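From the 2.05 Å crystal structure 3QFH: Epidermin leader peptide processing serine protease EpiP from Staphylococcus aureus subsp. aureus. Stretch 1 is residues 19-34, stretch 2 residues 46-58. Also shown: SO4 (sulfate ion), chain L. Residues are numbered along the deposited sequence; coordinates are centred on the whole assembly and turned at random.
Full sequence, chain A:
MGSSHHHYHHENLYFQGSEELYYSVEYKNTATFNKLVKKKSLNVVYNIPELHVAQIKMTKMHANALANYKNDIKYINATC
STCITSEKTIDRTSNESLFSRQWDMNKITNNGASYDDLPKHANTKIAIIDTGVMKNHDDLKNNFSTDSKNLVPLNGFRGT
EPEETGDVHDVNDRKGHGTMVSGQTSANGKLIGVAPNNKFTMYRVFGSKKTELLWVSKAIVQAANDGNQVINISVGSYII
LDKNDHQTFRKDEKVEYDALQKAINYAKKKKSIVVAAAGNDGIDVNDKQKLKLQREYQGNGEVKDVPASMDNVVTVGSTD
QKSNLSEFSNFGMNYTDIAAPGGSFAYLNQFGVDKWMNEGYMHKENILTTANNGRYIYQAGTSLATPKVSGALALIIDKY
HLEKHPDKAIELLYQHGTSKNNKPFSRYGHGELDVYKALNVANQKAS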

# COMPACT_ATOMS: atom_id res chain seq x y z
N GLU A 19 23.97 -9.70 24.44
CA GLU A 19 23.31 -8.96 23.36
C GLU A 19 21.81 -9.32 23.28
O GLU A 19 21.44 -10.49 23.28
CB GLU A 19 24.00 -9.28 22.03
CG GLU A 19 23.62 -8.36 20.88
CD GLU A 19 24.21 -6.97 21.03
OE1 GLU A 19 23.78 -6.06 20.28
OE2 GLU A 19 25.11 -6.78 21.89
N GLU A 20 20.96 -8.31 23.22
CA GLU A 20 19.53 -8.53 23.17
C GLU A 20 19.07 -8.07 21.78
O GLU A 20 19.37 -6.95 21.37
CB GLU A 20 18.87 -7.73 24.29
CG GLU A 20 17.48 -8.19 24.67
CD GLU A 20 16.83 -7.29 25.74
OE1 GLU A 20 17.45 -6.27 26.12
OE2 GLU A 20 15.70 -7.61 26.18
N LEU A 21 18.37 -8.93 21.05
CA LEU A 21 17.94 -8.62 19.69
C LEU A 21 16.44 -8.79 19.49
O LEU A 21 15.75 -9.42 20.29
CB LEU A 21 18.65 -9.53 18.69
CG LEU A 21 20.18 -9.59 18.76
CD1 LEU A 21 20.68 -10.67 17.80
CD2 LEU A 21 20.83 -8.22 18.48
N TYR A 22 15.95 -8.23 18.39
CA TYR A 22 14.55 -8.29 18.03
C TYR A 22 14.25 -9.55 17.23
O TYR A 22 14.83 -9.76 16.15
CB TYR A 22 14.15 -7.04 17.22
CG TYR A 22 14.00 -5.78 18.06
CD1 TYR A 22 15.10 -4.97 18.37
CD2 TYR A 22 12.75 -5.40 18.54
CE1 TYR A 22 14.93 -3.80 19.16
CE2 TYR A 22 12.58 -4.26 19.32
CZ TYR A 22 13.66 -3.47 19.63
OH TYR A 22 13.45 -2.35 20.39
N TYR A 23 13.37 -10.39 17.76
CA TYR A 23 12.96 -11.61 17.07
C TYR A 23 11.48 -11.57 16.70
O TYR A 23 10.63 -11.09 17.48
CB TYR A 23 13.24 -12.86 17.89
CG TYR A 23 14.71 -13.19 17.99
CD1 TYR A 23 15.33 -13.95 17.00
CD2 TYR A 23 15.48 -12.71 19.04
CE1 TYR A 23 16.69 -14.24 17.06
CE2 TYR A 23 16.85 -12.99 19.11
CZ TYR A 23 17.44 -13.76 18.12
OH TYR A 23 18.79 -14.05 18.20
N SER A 24 11.20 -12.05 15.50
CA SER A 24 9.84 -12.19 15.00
C SER A 24 9.44 -13.62 15.32
O SER A 24 10.17 -14.57 14.99
CB SER A 24 9.77 -11.91 13.51
OG SER A 24 10.04 -10.53 13.26
N VAL A 25 8.28 -13.78 15.96
CA VAL A 25 7.84 -15.10 16.40
C VAL A 25 6.42 -15.42 15.97
O VAL A 25 5.51 -14.61 16.17
CB VAL A 25 7.92 -15.22 17.95
CG1 VAL A 25 7.48 -16.58 18.41
CG2 VAL A 25 9.36 -14.96 18.43
N GLU A 26 6.25 -16.60 15.37
CA GLU A 26 4.93 -17.08 15.00
C GLU A 26 4.56 -18.16 16.00
O GLU A 26 5.27 -19.16 16.16
CB GLU A 26 4.91 -17.60 13.56
CG GLU A 26 3.52 -18.04 13.11
CD GLU A 26 3.38 -18.17 11.58
OE1 GLU A 26 4.37 -17.92 10.84
OE2 GLU A 26 2.26 -18.50 11.13
N TYR A 27 3.46 -17.94 16.71
CA TYR A 27 3.03 -18.86 17.74
C TYR A 27 1.75 -19.60 17.34
O TYR A 27 1.16 -19.33 16.30
CB TYR A 27 2.90 -18.16 19.10
CG TYR A 27 2.05 -16.89 19.16
CD1 TYR A 27 0.71 -16.95 19.50
CD2 TYR A 27 2.62 -15.65 18.95
CE1 TYR A 27 -0.05 -15.79 19.59
CE2 TYR A 27 1.87 -14.49 19.03
CZ TYR A 27 0.53 -14.57 19.36
OH TYR A 27 -0.23 -13.42 19.44
N LYS A 28 1.33 -20.56 18.16
CA LYS A 28 0.19 -21.40 17.78
C LYS A 28 -1.14 -21.07 18.42
O LYS A 28 -2.18 -21.28 17.80
CB LYS A 28 0.55 -22.87 18.03
CG LYS A 28 1.73 -23.33 17.19
CD LYS A 28 2.03 -24.83 17.32
CE LYS A 28 3.26 -25.20 16.47
NZ LYS A 28 3.55 -26.66 16.46
N ASN A 29 -1.12 -20.54 19.63
CA ASN A 29 -2.36 -20.30 20.37
C ASN A 29 -2.22 -19.15 21.37
O ASN A 29 -1.30 -19.12 22.18
CB ASN A 29 -2.69 -21.61 21.11
CG ASN A 29 -3.96 -21.52 21.95
OD1 ASN A 29 -3.93 -21.78 23.15
ND2 ASN A 29 -5.07 -21.15 21.32
N THR A 30 -3.16 -18.21 21.30
CA THR A 30 -3.16 -17.05 22.20
C THR A 30 -3.01 -17.43 23.67
O THR A 30 -2.11 -16.95 24.35
CB THR A 30 -4.41 -16.19 21.97
OG1 THR A 30 -4.23 -15.45 20.76
CG2 THR A 30 -4.66 -15.20 23.14
N ALA A 31 -3.86 -18.32 24.16
CA ALA A 31 -3.81 -18.74 25.58
C ALA A 31 -2.46 -19.38 26.01
O ALA A 31 -1.90 -19.02 27.04
CB ALA A 31 -4.97 -19.68 25.89
N THR A 32 -1.95 -20.32 25.22
CA THR A 32 -0.70 -20.96 25.58
C THR A 32 0.48 -20.00 25.41
O THR A 32 1.45 -20.04 26.17
CB THR A 32 -0.45 -22.25 24.76
OG1 THR A 32 -0.16 -21.91 23.40
CG2 THR A 32 -1.66 -23.18 24.83
N PHE A 33 0.41 -19.12 24.41
CA PHE A 33 1.49 -18.15 24.20
C PHE A 33 1.56 -17.17 25.37
O PHE A 33 2.65 -16.91 25.89
CB PHE A 33 1.32 -17.39 22.88
CG PHE A 33 2.37 -16.34 22.65
CD1 PHE A 33 3.65 -16.69 22.26
CD2 PHE A 33 2.08 -14.99 22.81
CE1 PHE A 33 4.63 -15.74 22.05
CE2 PHE A 33 3.05 -14.02 22.61
CZ PHE A 33 4.33 -14.40 22.22
N ASN A 34 0.42 -16.63 25.79
CA ASN A 34 0.41 -15.69 26.92
C ASN A 34 0.97 -16.35 28.16
O ASN A 34 1.73 -15.74 28.90
CB ASN A 34 -1.00 -15.18 27.23
CG ASN A 34 -1.55 -14.26 26.16
OD1 ASN A 34 -0.81 -13.72 25.33
ND2 ASN A 34 -2.86 -14.09 26.17
N TYR A 46 5.74 -6.22 20.39
CA TYR A 46 4.69 -6.02 19.38
C TYR A 46 3.92 -7.33 19.32
O TYR A 46 4.49 -8.40 19.52
CB TYR A 46 5.27 -5.68 18.02
CG TYR A 46 4.36 -4.79 17.19
CD1 TYR A 46 4.22 -3.44 17.51
CD2 TYR A 46 3.67 -5.29 16.08
CE1 TYR A 46 3.40 -2.61 16.76
CE2 TYR A 46 2.84 -4.44 15.32
CZ TYR A 46 2.72 -3.11 15.66
OH TYR A 46 1.92 -2.24 14.94
N ASN A 47 2.63 -7.26 19.04
CA ASN A 47 1.82 -8.46 19.02
C ASN A 47 0.59 -8.25 18.17
O ASN A 47 0.01 -7.19 18.21
CB ASN A 47 1.43 -8.86 20.44
CG ASN A 47 0.75 -10.23 20.52
OD1 ASN A 47 0.96 -11.11 19.68
ND2 ASN A 47 -0.05 -10.43 21.55
N ILE A 48 0.24 -9.28 17.38
CA ILE A 48 -0.93 -9.28 16.53
C ILE A 48 -1.69 -10.59 16.82
O ILE A 48 -1.46 -11.60 16.14
CB ILE A 48 -0.56 -9.25 15.02
CG1 ILE A 48 0.54 -8.22 14.74
CG2 ILE A 48 -1.81 -8.96 14.19
CD1 ILE A 48 0.94 -8.12 13.26
N PRO A 49 -2.55 -10.60 17.85
CA PRO A 49 -3.26 -11.83 18.25
C PRO A 49 -3.98 -12.55 17.11
O PRO A 49 -3.88 -13.76 17.00
CB PRO A 49 -4.26 -11.33 19.31
CG PRO A 49 -3.61 -10.13 19.89
CD PRO A 49 -2.86 -9.47 18.74
N GLU A 50 -4.64 -11.80 16.23
CA GLU A 50 -5.38 -12.37 15.10
C GLU A 50 -4.52 -13.17 14.13
O GLU A 50 -5.03 -14.00 13.41
CB GLU A 50 -6.09 -11.27 14.29
CG GLU A 50 -7.15 -10.45 15.02
CD GLU A 50 -6.60 -9.26 15.81
OE1 GLU A 50 -5.36 -9.15 16.00
OE2 GLU A 50 -7.44 -8.42 16.22
N LEU A 51 -3.23 -12.89 14.08
CA LEU A 51 -2.33 -13.60 13.15
C LEU A 51 -1.37 -14.53 13.87
O LEU A 51 -0.54 -15.19 13.24
CB LEU A 51 -1.50 -12.59 12.38
CG LEU A 51 -2.28 -11.48 11.67
CD1 LEU A 51 -1.33 -10.65 10.83
CD2 LEU A 51 -3.40 -12.05 10.82
N HIS A 52 -1.44 -14.56 15.20
CA HIS A 52 -0.53 -15.37 16.00
C HIS A 52 0.94 -15.02 15.76
O HIS A 52 1.80 -15.92 15.65
CB HIS A 52 -0.80 -16.87 15.78
CG HIS A 52 -2.14 -17.32 16.26
ND1 HIS A 52 -3.07 -17.91 15.44
CD2 HIS A 52 -2.71 -17.22 17.48
CE1 HIS A 52 -4.16 -18.19 16.15
NE2 HIS A 52 -3.96 -17.79 17.39
N VAL A 53 1.25 -13.72 15.70
CA VAL A 53 2.64 -13.28 15.54
C VAL A 53 2.98 -12.19 16.55
O VAL A 53 2.15 -11.35 16.92
CB VAL A 53 2.97 -12.81 14.09
CG1 VAL A 53 2.82 -13.97 13.11
CG2 VAL A 53 2.12 -11.63 13.66
N ALA A 54 4.22 -12.25 17.05
CA ALA A 54 4.69 -11.28 18.02
C ALA A 54 6.15 -10.97 17.75
O ALA A 54 6.84 -11.72 17.06
CB ALA A 54 4.55 -11.81 19.43
N GLN A 55 6.59 -9.85 18.27
CA GLN A 55 7.98 -9.49 18.17
C GLN A 55 8.46 -9.50 19.60
O GLN A 55 7.80 -8.95 20.49
CB GLN A 55 8.18 -8.13 17.53
CG GLN A 55 9.59 -7.90 17.08
CD GLN A 55 9.76 -6.55 16.39
OE1 GLN A 55 9.13 -5.56 16.78
NE2 GLN A 55 10.65 -6.50 15.39
N ILE A 56 9.58 -10.15 19.83
CA ILE A 56 10.12 -10.29 21.16
C ILE A 56 11.58 -9.88 21.17
O ILE A 56 12.34 -10.17 20.24
CB ILE A 56 9.97 -11.76 21.63
CG1 ILE A 56 8.49 -12.19 21.53
CG2 ILE A 56 10.51 -11.93 23.05
CD1 ILE A 56 8.23 -13.64 21.99
N LYS A 57 11.96 -9.16 22.21
CA LYS A 57 13.32 -8.73 22.34
C LYS A 57 13.95 -9.72 23.32
O LYS A 57 13.49 -9.86 24.46
CB LYS A 57 13.37 -7.28 22.85
CG LYS A 57 14.71 -6.64 22.65
CD LYS A 57 14.74 -5.16 23.06
CE LYS A 57 16.13 -4.59 22.80
NZ LYS A 57 16.29 -3.19 23.28
N MET A 58 14.95 -10.46 22.86
CA MET A 58 15.62 -11.45 23.71
C MET A 58 17.03 -11.80 23.24
O MET A 58 17.41 -11.50 22.12
CB MET A 58 14.76 -12.71 23.83
CG MET A 58 14.32 -13.33 22.53
SD MET A 58 13.13 -14.71 22.76
CE MET A 58 12.65 -14.99 21.07
S SO4 L . -6.58 -18.74 19.53
O1 SO4 L . -7.00 -19.38 20.78
O2 SO4 L . -6.92 -19.61 18.41
O3 SO4 L . -7.26 -17.45 19.38
O4 SO4 L . -5.15 -18.51 19.56

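Strand 20-27 and strand 53-58 lie antiparallel, and seven backbone hydrogen bonds join the two stretches. Leu 21 N donates to Met 58 O at 2.9 Å, and Met 58 N returns the bond to Leu 21 O, also at 2.9 Å. Tyr 23 N to Ile 56 O and Ile 56 N to Tyr 23 O are both 2.7 Å. Val 25 N reaches Ala 54 O at 2.7 Å, and Ala 54 N reaches Val 25 O at 2.8 Å. The ladder ends with Tyr 27 N to His 52 O at 2.8 Å. Between the bonded pairs, CA-H...O contacts fill the gaps, as from Gln 55 CA to Tyr 23 O at 3.2 Å.

A sulfate ion, probably from the crystallisation liquor, adds a second link. Its O4 accepts from His 52 NE2 at 2.6 Å and from Thr 30 N at 2.7 Å. Thr 30 N is free to donate because it lies at the start of a helix. Asn 29 precedes that helix as its N-cap: its OD1 accepts from Thr 32 N at 3.2 Å.

Tyr 27 lies against the turn of stretch 2. Its chi1 is p, and the end of the ring comes nearer to stretch 2 than its CA-to-CB direction suggests. His 52 CB sits over the ring face, 4.2 Å from the ring centroid of Tyr 27. The hydroxyl lies against the turn, with Tyr 27 OH 3.6 Å from Pro 49 CA and 2.6 Å from Asn 47 OD1. Tyrosine suits this place, giving a broad apolar ring and a polar tip.

One face of the sheet carries Leu 21, Tyr 23, Val 25, Ala 54, Ile 56 and Met 58. Tyr 23 CD2 packs on Met 58 CG at 3.7 Å. Val 25 CG2 touches Ile 56 CD1 at 4.0 Å and Met 58 CE at 4.2 Å. The helix adds Phe 33, whose CZ is 3.8 Å from Ala 54 CB and 4.0 Å from Ile 56 CD1. Ala 54 CB also meets Tyr 27 CE2 at 3.8 Å, so this small side chain has an aromatic ring against it from each of two residues. Apolar residues suit this largely buried face.

The other face is more polar. Lys 57 runs extended, and its CD lies over one face of the Tyr 22 ring. Near the strand end, Glu 20 OE1 and Lys 57 NZ are 4.3 Å apart, too far for a salt bridge. Ser 24 and Gln 55 are buried, but each is hydrogen-bonded elsewhere in the structure. In all, the contact buries 1106 Å², both sides summed.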